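Local coordinates for 3-oxoacyl-[acyl-carrier-protein] synthase 3 (Micrococcus luteus NCTC 2665, PDB 4EWP), which probably catalyses the first condensation of fatty acid synthesis, joining an acetyl-CoA primer to malonyl-ACP to give 3-oxobutanoyl-ACP, at residues 207-212 with 232-237; 198-203 with 338-343; 35-40 with 163-168; 87-92 with 103-108; 194-199 with 240-245. All blocks are in the same frame, centred on the assembly; numbering follows the deposited sequence.

Interaction 1: 207-212 with 232-237; sequences LELRDA and LWPTLR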
# COMPACT_ATOMS: atom_id res chain seq x y z
N LEU A 207 18.59 -1.99 3.04
CA LEU A 207 19.71 -2.67 2.40
C LEU A 207 21.06 -2.45 3.10
O LEU A 207 21.97 -3.28 2.98
CB LEU A 207 19.81 -2.28 0.92
CG LEU A 207 18.57 -2.55 0.07
CD1 LEU A 207 18.84 -2.19 -1.38
CD2 LEU A 207 18.14 -4.01 0.21
N GLU A 208 21.21 -1.34 3.80
CA GLU A 208 22.47 -1.12 4.51
C GLU A 208 22.52 -2.13 5.63
O GLU A 208 23.55 -2.73 5.91
CB GLU A 208 22.57 0.30 5.05
CG GLU A 208 22.69 1.39 3.98
CD GLU A 208 23.22 2.70 4.54
OE1 GLU A 208 23.09 3.74 3.85
OE2 GLU A 208 23.76 2.69 5.67
N LEU A 209 21.37 -2.33 6.25
CA LEU A 209 21.23 -3.30 7.32
C LEU A 209 21.49 -4.70 6.77
O LEU A 209 22.28 -5.45 7.32
CB LEU A 209 19.85 -3.17 7.98
CG LEU A 209 19.42 -4.16 9.06
CD1 LEU A 209 20.37 -4.14 10.25
CD2 LEU A 209 17.97 -3.88 9.52
N ARG A 210 20.84 -5.04 5.65
CA ARG A 210 21.13 -6.31 4.98
C ARG A 210 22.62 -6.49 4.77
O ARG A 210 23.22 -7.49 5.20
CB ARG A 210 20.41 -6.41 3.62
CG ARG A 210 20.77 -7.68 2.83
CD ARG A 210 20.33 -7.62 1.36
NE ARG A 210 21.17 -6.71 0.58
CZ ARG A 210 20.91 -6.29 -0.66
NH1 ARG A 210 21.74 -5.45 -1.26
NH2 ARG A 210 19.82 -6.71 -1.30
N ASP A 211 23.25 -5.53 4.09
CA ASP A 211 24.65 -5.69 3.71
C ASP A 211 25.56 -5.91 4.91
O ASP A 211 26.48 -6.73 4.85
CB ASP A 211 25.14 -4.49 2.89
CG ASP A 211 24.46 -4.39 1.54
OD1 ASP A 211 23.92 -5.41 1.06
OD2 ASP A 211 24.48 -3.28 0.96
N ALA A 212 25.31 -5.18 5.99
CA ALA A 212 26.13 -5.29 7.19
C ALA A 212 25.98 -6.65 7.89
O ALA A 212 26.97 -7.34 8.16
CB ALA A 212 25.80 -4.17 8.17
N LEU A 232 21.92 0.78 13.66
CA LEU A 232 21.87 0.29 12.28
C LEU A 232 20.41 0.04 11.87
O LEU A 232 20.05 0.22 10.71
CB LEU A 232 22.70 -0.98 12.12
CG LEU A 232 24.18 -0.82 11.73
CD1 LEU A 232 24.68 0.60 11.96
CD2 LEU A 232 25.05 -1.82 12.49
N TRP A 233 19.58 -0.39 12.81
CA TRP A 233 18.15 -0.50 12.56
C TRP A 233 17.65 0.87 12.12
O TRP A 233 17.83 1.86 12.82
CB TRP A 233 17.43 -0.96 13.82
CG TRP A 233 15.93 -0.99 13.69
CD1 TRP A 233 15.03 -0.16 14.32
CD2 TRP A 233 15.14 -1.89 12.89
NE1 TRP A 233 13.74 -0.50 13.96
CE2 TRP A 233 13.79 -1.55 13.09
CE3 TRP A 233 15.46 -2.95 12.04
CZ2 TRP A 233 12.75 -2.24 12.46
CZ3 TRP A 233 14.42 -3.63 11.41
CH2 TRP A 233 13.09 -3.27 11.62
N PRO A 234 17.05 0.96 10.92
CA PRO A 234 16.60 2.27 10.44
C PRO A 234 15.52 2.84 11.34
O PRO A 234 14.63 2.11 11.78
CB PRO A 234 16.00 1.95 9.06
CG PRO A 234 16.59 0.65 8.67
CD PRO A 234 16.78 -0.11 9.95
N THR A 235 15.60 4.14 11.60
CA THR A 235 14.61 4.80 12.43
C THR A 235 14.16 6.10 11.79
O THR A 235 14.83 6.65 10.93
CB THR A 235 15.14 5.10 13.83
OG1 THR A 235 16.35 5.87 13.73
CG2 THR A 235 15.43 3.80 14.56
N LEU A 236 13.00 6.59 12.23
CA LEU A 236 12.37 7.78 11.68
C LEU A 236 13.12 9.05 12.09
O LEU A 236 13.68 9.15 13.18
CB LEU A 236 10.92 7.82 12.16
CG LEU A 236 9.77 8.16 11.22
CD1 LEU A 236 9.97 7.55 9.86
CD2 LEU A 236 8.46 7.67 11.83
N ARG A 237 13.13 10.03 11.19
CA ARG A 237 13.80 11.30 11.44
C ARG A 237 13.04 12.37 10.67
O ARG A 237 12.31 12.05 9.73
CB ARG A 237 15.28 11.20 11.03
CG ARG A 237 15.80 12.31 10.13
CD ARG A 237 15.48 12.10 8.66
NE ARG A 237 14.98 13.32 8.04
CZ ARG A 237 15.72 14.41 7.81
NH1 ARG A 237 17.00 14.43 8.16
NH2 ARG A 237 15.17 15.47 7.24
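L209 reaches from helix 206-219 into a corner formed by L232, W233 and P234, and its two methyls divide the work. CD2 serves the tryptophan and the proline. It lies 3.7 Å from CE3 of W233 and 4.0 Å from CD of P234; the L209 side chain runs at a slant to that of W233 and roughly at a right angle to that of P234. CD1 turns to the other side and sits 4.3 Å from CB of L232. Having CG anti to the backbone N (chi1 175°) extends the leucine away from its helix, which lets both branches touch at once. Within the corner, CD of P234 lies 3.5 Å above the plane of the W233 indole, displaced toward the rim, and W233 NE1 is bonded to the carbonyl O of D155. On the helix side, R210 grips OD1 of D211 side-on with NE (3.1 Å) and NH1, the oxygen in the guanidinium plane, and R210 NH2 makes a salt bridge to D155 of the second subunit. The partner chain also supplies E214, whose carboxylate accepts from W233 N, and its own L209, which packs on this one. Across the contact itself the meeting is purely hydrocarbon, without directional bonds, so orientation is probably set by the polar links around it, several of which belong to the dimer interface.

Interaction 2: 198-203 with 338-343; sequences STISMT and AGLVYG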
# COMPACT_ATOMS: atom_id res chain seq x y z
N SER A 198 12.81 13.49 1.28
CA SER A 198 13.73 13.30 2.40
C SER A 198 13.39 14.12 3.64
O SER A 198 14.06 13.98 4.67
CB SER A 198 15.18 13.58 1.97
OG SER A 198 15.41 14.98 1.92
N THR A 199 12.35 14.95 3.56
CA THR A 199 12.00 15.84 4.68
C THR A 199 11.63 15.08 5.96
O THR A 199 12.06 15.45 7.06
CB THR A 199 10.90 16.85 4.29
OG1 THR A 199 11.43 17.74 3.30
CG2 THR A 199 10.46 17.68 5.50
N ILE A 200 10.83 14.03 5.81
CA ILE A 200 10.55 13.08 6.87
C ILE A 200 10.91 11.72 6.26
O ILE A 200 10.37 11.35 5.22
CB ILE A 200 9.04 13.07 7.21
CG1 ILE A 200 8.55 14.47 7.56
CG2 ILE A 200 8.73 12.11 8.34
CD1 ILE A 200 7.02 14.54 7.68
N SER A 201 11.82 10.99 6.89
CA SER A 201 12.35 9.78 6.28
C SER A 201 13.06 8.92 7.31
O SER A 201 13.21 9.34 8.45
CB SER A 201 13.32 10.14 5.16
OG SER A 201 14.45 10.81 5.66
N MET A 202 13.49 7.73 6.90
CA MET A 202 14.25 6.84 7.78
C MET A 202 15.72 7.25 7.71
O MET A 202 16.13 7.88 6.74
CB MET A 202 14.10 5.39 7.35
CG MET A 202 12.66 4.92 7.19
SD MET A 202 11.77 4.95 8.77
CE MET A 202 12.61 3.67 9.68
N THR A 203 16.51 6.88 8.71
CA THR A 203 17.93 7.22 8.76
C THR A 203 18.72 6.63 7.59
O THR A 203 19.71 7.22 7.14
CB THR A 203 18.59 6.75 10.08
OG1 THR A 203 18.17 5.42 10.39
CG2 THR A 203 18.21 7.69 11.23
N ALA A 338 5.24 12.00 5.59
CA ALA A 338 6.41 11.66 4.78
C ALA A 338 6.05 11.37 3.31
O ALA A 338 5.07 10.68 3.02
CB ALA A 338 7.15 10.47 5.39
N GLY A 339 6.83 11.90 2.38
CA GLY A 339 6.54 11.72 0.98
C GLY A 339 7.13 12.79 0.09
O GLY A 339 7.99 12.50 -0.76
N LEU A 340 6.68 14.04 0.26
CA LEU A 340 5.62 14.37 1.19
C LEU A 340 4.26 14.01 0.56
O LEU A 340 4.11 14.04 -0.66
CB LEU A 340 5.68 15.87 1.51
CG LEU A 340 6.88 16.39 2.33
CD1 LEU A 340 7.01 17.92 2.23
CD2 LEU A 340 6.74 15.97 3.79
N VAL A 341 3.29 13.65 1.39
CA VAL A 341 1.93 13.39 0.91
C VAL A 341 0.89 14.02 1.83
O VAL A 341 1.15 14.25 3.01
CB VAL A 341 1.64 11.87 0.75
CG1 VAL A 341 2.52 11.26 -0.34
CG2 VAL A 341 1.81 11.14 2.09
N TYR A 342 -0.29 14.28 1.27
CA TYR A 342 -1.41 14.84 2.04
C TYR A 342 -2.76 14.42 1.46
O TYR A 342 -2.87 14.13 0.28
CB TYR A 342 -1.33 16.36 2.03
CG TYR A 342 -1.37 16.97 0.64
CD1 TYR A 342 -0.19 17.33 -0.01
CD2 TYR A 342 -2.57 17.18 -0.01
CE1 TYR A 342 -0.22 17.90 -1.28
CE2 TYR A 342 -2.61 17.75 -1.27
CZ TYR A 342 -1.43 18.10 -1.90
OH TYR A 342 -1.49 18.66 -3.16
N GLY A 343 -3.78 14.42 2.31
CA GLY A 343 -5.14 14.13 1.87
C GLY A 343 -6.16 14.81 2.78
O GLY A 343 -5.95 14.89 4.00
O HOH W 1 9.27 13.22 3.16
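I200 leans its beta-branched side chain against A338. The two CB atoms are 3.7 Å apart, and I200 CG2 lies equally close to A338 CB at 3.7 Å, while the alanine methyl also sits 3.3 Å from the carbonyl O of I200. The longer branch runs along the other segment: CD1 of I200 lies close to A338 N and 4.2 Å from CD2 of L340. That branch starts anti to the carbonyl carbon (chi1 -55°) and stays extended, which takes its methyl past the alanine to the leucine. T199 adds a looser touch through CB on the same L340 methyl. Next to this apolar patch one water ties the two backbones together, accepting from G339 N at 2.9 Å and from I200 N at 3.2 Å.

Farther out, the peptide between G339 and L340 is cis, turning the chain sharply before strand 341-348, and the backbone of G339 takes up angles that suit glycine. S201 pairs through its backbone with R237 of strand 236-238, T203 just after strand 200-202 pairs with T235, and P99 of the second subunit packs on A338. The I200 side chain comes within about 6 Å of the side chain of C123 and about 7 Å of that of H275, both predicted active-site residues, consistent with a place just behind the predicted Cys-His-Asn site of the thiolase fold.

Interaction 3: 35-40 with 163-168; sequences GPIDSS and SISFLL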
# COMPACT_ATOMS: atom_id res chain seq x y z
N GLY A 35 15.61 11.76 29.26
CA GLY A 35 17.01 11.45 29.56
C GLY A 35 17.93 11.38 28.36
O GLY A 35 18.84 12.20 28.22
N PRO A 36 17.72 10.40 27.47
CA PRO A 36 18.56 10.17 26.29
C PRO A 36 18.55 11.32 25.26
O PRO A 36 19.46 11.39 24.42
CB PRO A 36 17.95 8.92 25.66
CG PRO A 36 17.18 8.26 26.76
CD PRO A 36 16.65 9.39 27.58
N ILE A 37 17.54 12.19 25.30
CA ILE A 37 17.52 13.37 24.43
C ILE A 37 17.89 14.64 25.21
O ILE A 37 17.75 15.76 24.72
CB ILE A 37 16.15 13.55 23.71
CG1 ILE A 37 15.03 13.89 24.70
CG2 ILE A 37 15.79 12.32 22.89
CD1 ILE A 37 13.72 14.30 24.01
N ASP A 38 18.35 14.43 26.44
CA ASP A 38 18.75 15.51 27.35
C ASP A 38 17.86 16.75 27.30
O ASP A 38 18.37 17.87 27.20
CB ASP A 38 20.21 15.92 27.10
CG ASP A 38 20.75 16.84 28.19
OD1 ASP A 38 20.32 16.71 29.36
OD2 ASP A 38 21.62 17.69 27.89
N SER A 39 16.54 16.57 27.38
CA SER A 39 15.64 17.72 27.52
C SER A 39 14.76 17.64 28.77
O SER A 39 15.23 17.22 29.84
CB SER A 39 14.84 17.99 26.23
OG SER A 39 13.68 17.19 26.17
N SER A 40 13.50 18.07 28.67
CA SER A 40 12.67 18.17 29.88
C SER A 40 11.16 18.07 29.63
O SER A 40 10.67 18.31 28.53
CB SER A 40 12.99 19.47 30.65
OG SER A 40 12.48 20.61 29.98
N SER A 163 14.60 14.86 16.89
CA SER A 163 13.78 15.45 15.83
C SER A 163 12.33 14.98 15.88
O SER A 163 11.42 15.74 15.58
CB SER A 163 14.37 15.22 14.43
OG SER A 163 14.20 13.88 14.00
N ILE A 164 12.11 13.73 16.28
CA ILE A 164 10.75 13.18 16.19
C ILE A 164 10.40 12.08 17.20
O ILE A 164 9.24 11.91 17.55
CB ILE A 164 10.48 12.63 14.77
CG1 ILE A 164 8.98 12.43 14.52
CG2 ILE A 164 11.25 11.35 14.56
CD1 ILE A 164 8.62 12.26 13.06
N SER A 165 11.41 11.35 17.67
CA SER A 165 11.16 10.16 18.50
C SER A 165 10.08 10.37 19.57
O SER A 165 9.11 9.62 19.64
CB SER A 165 12.45 9.68 19.15
OG SER A 165 12.87 10.58 20.17
N PHE A 166 10.26 11.37 20.42
CA PHE A 166 9.40 11.53 21.58
C PHE A 166 7.98 11.98 21.22
O PHE A 166 7.10 11.97 22.08
CB PHE A 166 10.02 12.51 22.56
CG PHE A 166 10.22 13.87 21.98
CD1 PHE A 166 11.39 14.18 21.30
CD2 PHE A 166 9.23 14.83 22.08
CE1 PHE A 166 11.57 15.43 20.75
CE2 PHE A 166 9.40 16.08 21.54
CZ PHE A 166 10.58 16.39 20.86
N LEU A 167 7.76 12.38 19.96
CA LEU A 167 6.43 12.80 19.53
C LEU A 167 5.51 11.64 19.23
O LEU A 167 4.29 11.79 19.23
CB LEU A 167 6.49 13.69 18.28
CG LEU A 167 6.80 15.17 18.48
CD1 LEU A 167 8.19 15.50 17.94
CD2 LEU A 167 5.75 16.01 17.79
N LEU A 168 6.09 10.47 18.98
CA LEU A 168 5.32 9.39 18.36
C LEU A 168 4.74 8.36 19.31
O LEU A 168 5.39 7.90 20.25
CB LEU A 168 6.17 8.69 17.30
CG LEU A 168 6.75 9.67 16.28
CD1 LEU A 168 7.53 8.89 15.22
CD2 LEU A 168 5.61 10.49 15.67
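D38 N donates to the carbonyl O of G35 at 2.9 Å, closing the type I turn that presents I37 to the segment opposite; there, L167 N reaches I164 O over the same 2.9 Å and holds the 3-10 turn carrying F166. Between these two turns the contact comes down largely to one methyl. CD1 of I37 approaches F166 CD1 to 3.6 Å and stays within 4.1 Å of both CG and CE1, the isoleucine crossing the phenylalanine at about a right angle. Both side chains hold their first torsion near +60° (66° for I37), in the crowded position between N and the carbonyl carbon, and the isoleucine then runs on extended (chi2 171°) to bring its terminal carbon to the ring. On the same isoleucine, CG2 makes a looser approach to S165, whose hydroxyl is bonded to D161 O. W43, I44 and T48 of helix 41-48 also touch the phenylalanine, a helix begun by S40 as N-cap, with its OG bonded to W43 N. F166 lies about 9 Å from the predicted active-site N306, side chain to side chain, and the backbone of L167 is hydrogen-bonded to that of N306, which puts this loop-to-loop contact close to the predicted Cys-His-Asn site of the FabH fold.

Interaction 4: 87-92 with 103-108; sequences VIVSTV and ALVAHE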
# COMPACT_ATOMS: atom_id res chain seq x y z
N VAL A 87 -10.95 -4.29 2.58
CA VAL A 87 -10.25 -3.97 3.82
C VAL A 87 -9.00 -3.22 3.43
O VAL A 87 -8.15 -3.77 2.73
CB VAL A 87 -9.83 -5.26 4.58
CG1 VAL A 87 -8.97 -4.91 5.77
CG2 VAL A 87 -11.05 -6.07 5.02
N ILE A 88 -8.88 -1.97 3.86
CA ILE A 88 -7.71 -1.16 3.54
C ILE A 88 -6.98 -0.83 4.83
O ILE A 88 -7.55 -0.24 5.75
CB ILE A 88 -8.08 0.15 2.82
CG1 ILE A 88 -8.89 -0.13 1.56
CG2 ILE A 88 -6.84 0.94 2.47
CD1 ILE A 88 -9.33 1.13 0.83
N VAL A 89 -5.72 -1.22 4.90
CA VAL A 89 -4.94 -0.96 6.10
C VAL A 89 -3.81 -0.00 5.77
O VAL A 89 -2.94 -0.29 4.94
CB VAL A 89 -4.38 -2.24 6.72
CG1 VAL A 89 -3.33 -1.88 7.77
CG2 VAL A 89 -5.50 -3.10 7.29
N SER A 90 -3.83 1.15 6.41
CA SER A 90 -2.82 2.15 6.13
C SER A 90 -1.80 2.16 7.25
O SER A 90 -2.10 2.59 8.36
CB SER A 90 -3.49 3.50 5.95
OG SER A 90 -2.51 4.50 5.99
N THR A 91 -0.60 1.68 6.96
CA THR A 91 0.45 1.52 7.97
C THR A 91 1.82 1.46 7.31
O THR A 91 1.94 1.01 6.18
CB THR A 91 0.25 0.21 8.75
OG1 THR A 91 1.27 0.09 9.75
CG2 THR A 91 0.38 -0.98 7.83
N VAL A 92 2.86 1.87 8.04
CA VAL A 92 4.23 1.72 7.56
C VAL A 92 5.09 0.97 8.55
O VAL A 92 6.30 0.93 8.41
CB VAL A 92 4.92 3.08 7.29
CG1 VAL A 92 4.20 3.86 6.20
CG2 VAL A 92 5.01 3.92 8.59
N ALA A 103 -4.42 -8.59 5.16
CA ALA A 103 -4.90 -9.94 4.89
C ALA A 103 -5.12 -10.68 6.20
O ALA A 103 -6.09 -11.44 6.32
CB ALA A 103 -3.92 -10.70 3.98
N LEU A 104 -4.25 -10.44 7.18
CA LEU A 104 -4.47 -10.98 8.53
C LEU A 104 -5.70 -10.36 9.17
O LEU A 104 -6.52 -11.07 9.76
CB LEU A 104 -3.26 -10.72 9.45
CG LEU A 104 -2.02 -11.60 9.31
CD1 LEU A 104 -0.89 -11.05 10.17
CD2 LEU A 104 -2.33 -13.05 9.69
N VAL A 105 -5.83 -9.04 9.08
CA VAL A 105 -6.96 -8.35 9.68
C VAL A 105 -8.27 -8.89 9.10
O VAL A 105 -9.19 -9.24 9.85
CB VAL A 105 -6.87 -6.81 9.48
CG1 VAL A 105 -8.13 -6.09 10.01
CG2 VAL A 105 -5.60 -6.26 10.14
N ALA A 106 -8.33 -8.97 7.77
CA ALA A 106 -9.53 -9.44 7.08
C ALA A 106 -9.94 -10.79 7.62
O ALA A 106 -11.12 -11.04 7.88
CB ALA A 106 -9.30 -9.52 5.58
N HIS A 107 -8.95 -11.67 7.80
CA HIS A 107 -9.20 -13.02 8.28
C HIS A 107 -9.70 -13.02 9.72
O HIS A 107 -10.68 -13.68 10.03
CB HIS A 107 -7.97 -13.91 8.17
CG HIS A 107 -8.13 -15.21 8.88
ND1 HIS A 107 -9.12 -16.11 8.55
CD2 HIS A 107 -7.46 -15.75 9.93
CE1 HIS A 107 -9.05 -17.16 9.36
NE2 HIS A 107 -8.05 -16.97 10.20
N GLU A 108 -9.00 -12.28 10.58
CA GLU A 108 -9.30 -12.27 12.01
C GLU A 108 -10.71 -11.78 12.28
O GLU A 108 -11.39 -12.27 13.19
CB GLU A 108 -8.32 -11.39 12.79
CG GLU A 108 -6.84 -11.61 12.48
CD GLU A 108 -6.29 -12.87 13.10
OE1 GLU A 108 -7.09 -13.65 13.67
OE2 GLU A 108 -5.06 -13.08 13.02
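A beta-alpha-beta crossover links strand 86-90 through helix 101-108 to the parallel neighbouring strand 116-120, and here the helix meets the first of the two strands. V87 and V89, two residues apart, present their side chains to the helix, which answers with V105 and A106. V87 spans both: its CG2 lies 3.9 Å from CB of A106, whereas CG1 meets CG1 of V105 more loosely at 4.5 Å. Because CG1 is anti to the backbone N (chi1 174°) and CG2 anti to the carbonyl carbon, the two methyls fork toward successive helix residues. Farther along the strand, V89 touches V105 as well, CG2 to CG2 at 4.3 Å. V105 is thus met by two valines, one methyl for each. The axes of the short segments approach to 8.6 Å and make an angle of 133° between their directions, a separation to which the small A106 probably contributes.

Around this layer, A66 of helix 62-76 packs on V105, A116 of the returning strand on A106, and, both from strand 144-152, L146 on V87 and V150 on V89. The far side of the helix faces the second subunit, where L104 meets W197 and H107 meets E195 of that chain. Valine and alanine packing a crossover helix on its sheet fits the layered alpha-beta architecture of the thiolase fold.

Interaction 5: 194-199 with 240-245; sequences GERWST and GPSVFR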
# COMPACT_ATOMS: atom_id res chain seq x y z
N GLY A 194 7.08 14.55 -4.09
CA GLY A 194 8.25 13.70 -3.93
C GLY A 194 9.56 14.46 -3.99
O GLY A 194 10.61 13.91 -3.65
N GLU A 195 9.53 15.71 -4.45
CA GLU A 195 10.78 16.48 -4.45
C GLU A 195 11.27 16.58 -3.01
O GLU A 195 12.47 16.75 -2.77
CB GLU A 195 10.62 17.88 -5.04
CG GLU A 195 11.91 18.68 -4.93
CD GLU A 195 11.85 20.05 -5.58
OE1 GLU A 195 11.34 20.16 -6.72
OE2 GLU A 195 12.32 21.02 -4.96
N ARG A 196 10.35 16.46 -2.07
CA ARG A 196 10.68 16.65 -0.67
C ARG A 196 10.62 15.34 0.08
O ARG A 196 10.32 15.31 1.28
CB ARG A 196 9.78 17.73 -0.05
CG ARG A 196 9.92 19.08 -0.77
CD ARG A 196 9.00 20.16 -0.23
NE ARG A 196 9.31 20.46 1.17
CZ ARG A 196 9.18 21.65 1.74
NH1 ARG A 196 8.75 22.68 1.03
NH2 ARG A 196 9.50 21.81 3.02
N TRP A 197 10.92 14.25 -0.64
CA TRP A 197 10.88 12.89 -0.08
C TRP A 197 11.71 12.76 1.20
O TRP A 197 11.32 12.05 2.13
CB TRP A 197 11.36 11.89 -1.14
CG TRP A 197 11.10 10.42 -0.89
CD1 TRP A 197 9.95 9.72 -1.16
CD2 TRP A 197 12.05 9.45 -0.40
NE1 TRP A 197 10.11 8.39 -0.84
CE2 TRP A 197 11.39 8.19 -0.38
CE3 TRP A 197 13.37 9.51 0.05
CZ2 TRP A 197 12.01 7.03 0.08
CZ3 TRP A 197 13.99 8.35 0.49
CH2 TRP A 197 13.30 7.13 0.50
N SER A 198 12.81 13.49 1.28
CA SER A 198 13.73 13.30 2.40
C SER A 198 13.39 14.12 3.64
O SER A 198 14.06 13.98 4.67
CB SER A 198 15.18 13.58 1.97
OG SER A 198 15.41 14.98 1.92
N THR A 199 12.35 14.95 3.56
CA THR A 199 12.00 15.84 4.68
C THR A 199 11.63 15.08 5.96
O THR A 199 12.06 15.45 7.06
CB THR A 199 10.90 16.85 4.29
OG1 THR A 199 11.43 17.74 3.30
CG2 THR A 199 10.46 17.68 5.50
N GLY A 240 12.43 19.15 11.42
CA GLY A 240 11.33 19.73 12.17
C GLY A 240 10.80 21.06 11.66
O GLY A 240 9.60 21.20 11.39
N PRO A 241 11.68 22.05 11.52
CA PRO A 241 11.28 23.37 11.01
C PRO A 241 10.62 23.34 9.63
O PRO A 241 9.63 24.04 9.42
CB PRO A 241 12.60 24.15 10.97
CG PRO A 241 13.41 23.54 12.06
CD PRO A 241 13.08 22.05 11.98
N SER A 242 11.15 22.54 8.70
CA SER A 242 10.50 22.42 7.40
C SER A 242 9.09 21.86 7.52
O SER A 242 8.15 22.36 6.90
CB SER A 242 11.32 21.57 6.43
OG SER A 242 12.53 22.21 6.13
N VAL A 243 8.94 20.82 8.34
CA VAL A 243 7.61 20.23 8.54
C VAL A 243 6.61 21.28 8.98
O VAL A 243 5.50 21.34 8.45
CB VAL A 243 7.63 19.08 9.54
CG1 VAL A 243 6.21 18.68 9.91
CG2 VAL A 243 8.39 17.90 8.96
N PHE A 244 7.00 22.13 9.94
CA PHE A 244 6.09 23.16 10.47
C PHE A 244 5.64 24.14 9.38
O PHE A 244 4.44 24.40 9.23
CB PHE A 244 6.72 23.93 11.63
CG PHE A 244 5.82 25.00 12.20
CD1 PHE A 244 4.92 24.71 13.23
CD2 PHE A 244 5.86 26.30 11.70
CE1 PHE A 244 4.09 25.70 13.75
CE2 PHE A 244 5.03 27.28 12.21
CZ PHE A 244 4.14 26.98 13.24
N ARG A 245 6.59 24.70 8.64
CA ARG A 245 6.26 25.64 7.57
C ARG A 245 5.31 25.03 6.55
O ARG A 245 4.36 25.68 6.10
CB ARG A 245 7.52 26.17 6.87
CG ARG A 245 8.25 27.21 7.68
CD ARG A 245 9.35 27.87 6.88
NE ARG A 245 10.38 26.92 6.49
CZ ARG A 245 11.46 26.65 7.21
NH1 ARG A 245 11.65 27.26 8.37
NH2 ARG A 245 12.35 25.78 6.78
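T199 and R196, the two ends of a type I turn, lie against the first turn of helix 240-262 at S242 and V243, a partly exposed seam between a connecting loop and a helix of the thiolase-like fold. The apolar part is made by the threonine. Its CG2 sits 4.0 Å from CG2 of V243, the two side chains set at a slant, and 4.1 Å from CB of S242. With OG1 beside the backbone N (chi1 -66°), CG2 stands anti to that nitrogen and is the group turned to the helix.

Backbone bonds give both partners their shape: T199 N donates to R196 O at 3.1 Å across the turn, and F244 N to G240 O at 3.1 Å in the helix. The hydroxyl of S242 is hydrogen-bonded to D239 OD2, just ahead of the helix. W197, between the two contact residues, faces the second subunit instead, where NE1 bonds to the carbonyl O of S100 and the indole makes a T-shaped pair with H96 of that chain.

Charge enters through R196 and R245, whose NH2 atoms stay 6.2 Å apart, like charges that may repel weakly. Bent at its third torsion (chi3 62°), R196 meets the helix with the edge of its guanidinium, near the group's plane, its NH2 lying 3.9 Å from CB of S242.

How the interactions relate
Interactions 2 and 5 are the closest pair: they share S198 and T199, their centres are about 7 Å apart, and V243 of one touches I200 of the other. Interaction 1, about 17 Å from interaction 2 between centres, is tied to it by the two-stranded sheet of 200-202 and 236-238, which leads on into helix 240-262. In sequence, interaction 4 falls between the segments of interaction 3, and both precede the rest, while interaction 1 falls between the segments of both 2 and 5. Interactions 4 and 5 lie on opposite sides of the chain's centre. All except interaction 3 touch the second subunit, so parts near the predicted site (2 and 5) also meet the dimer partner.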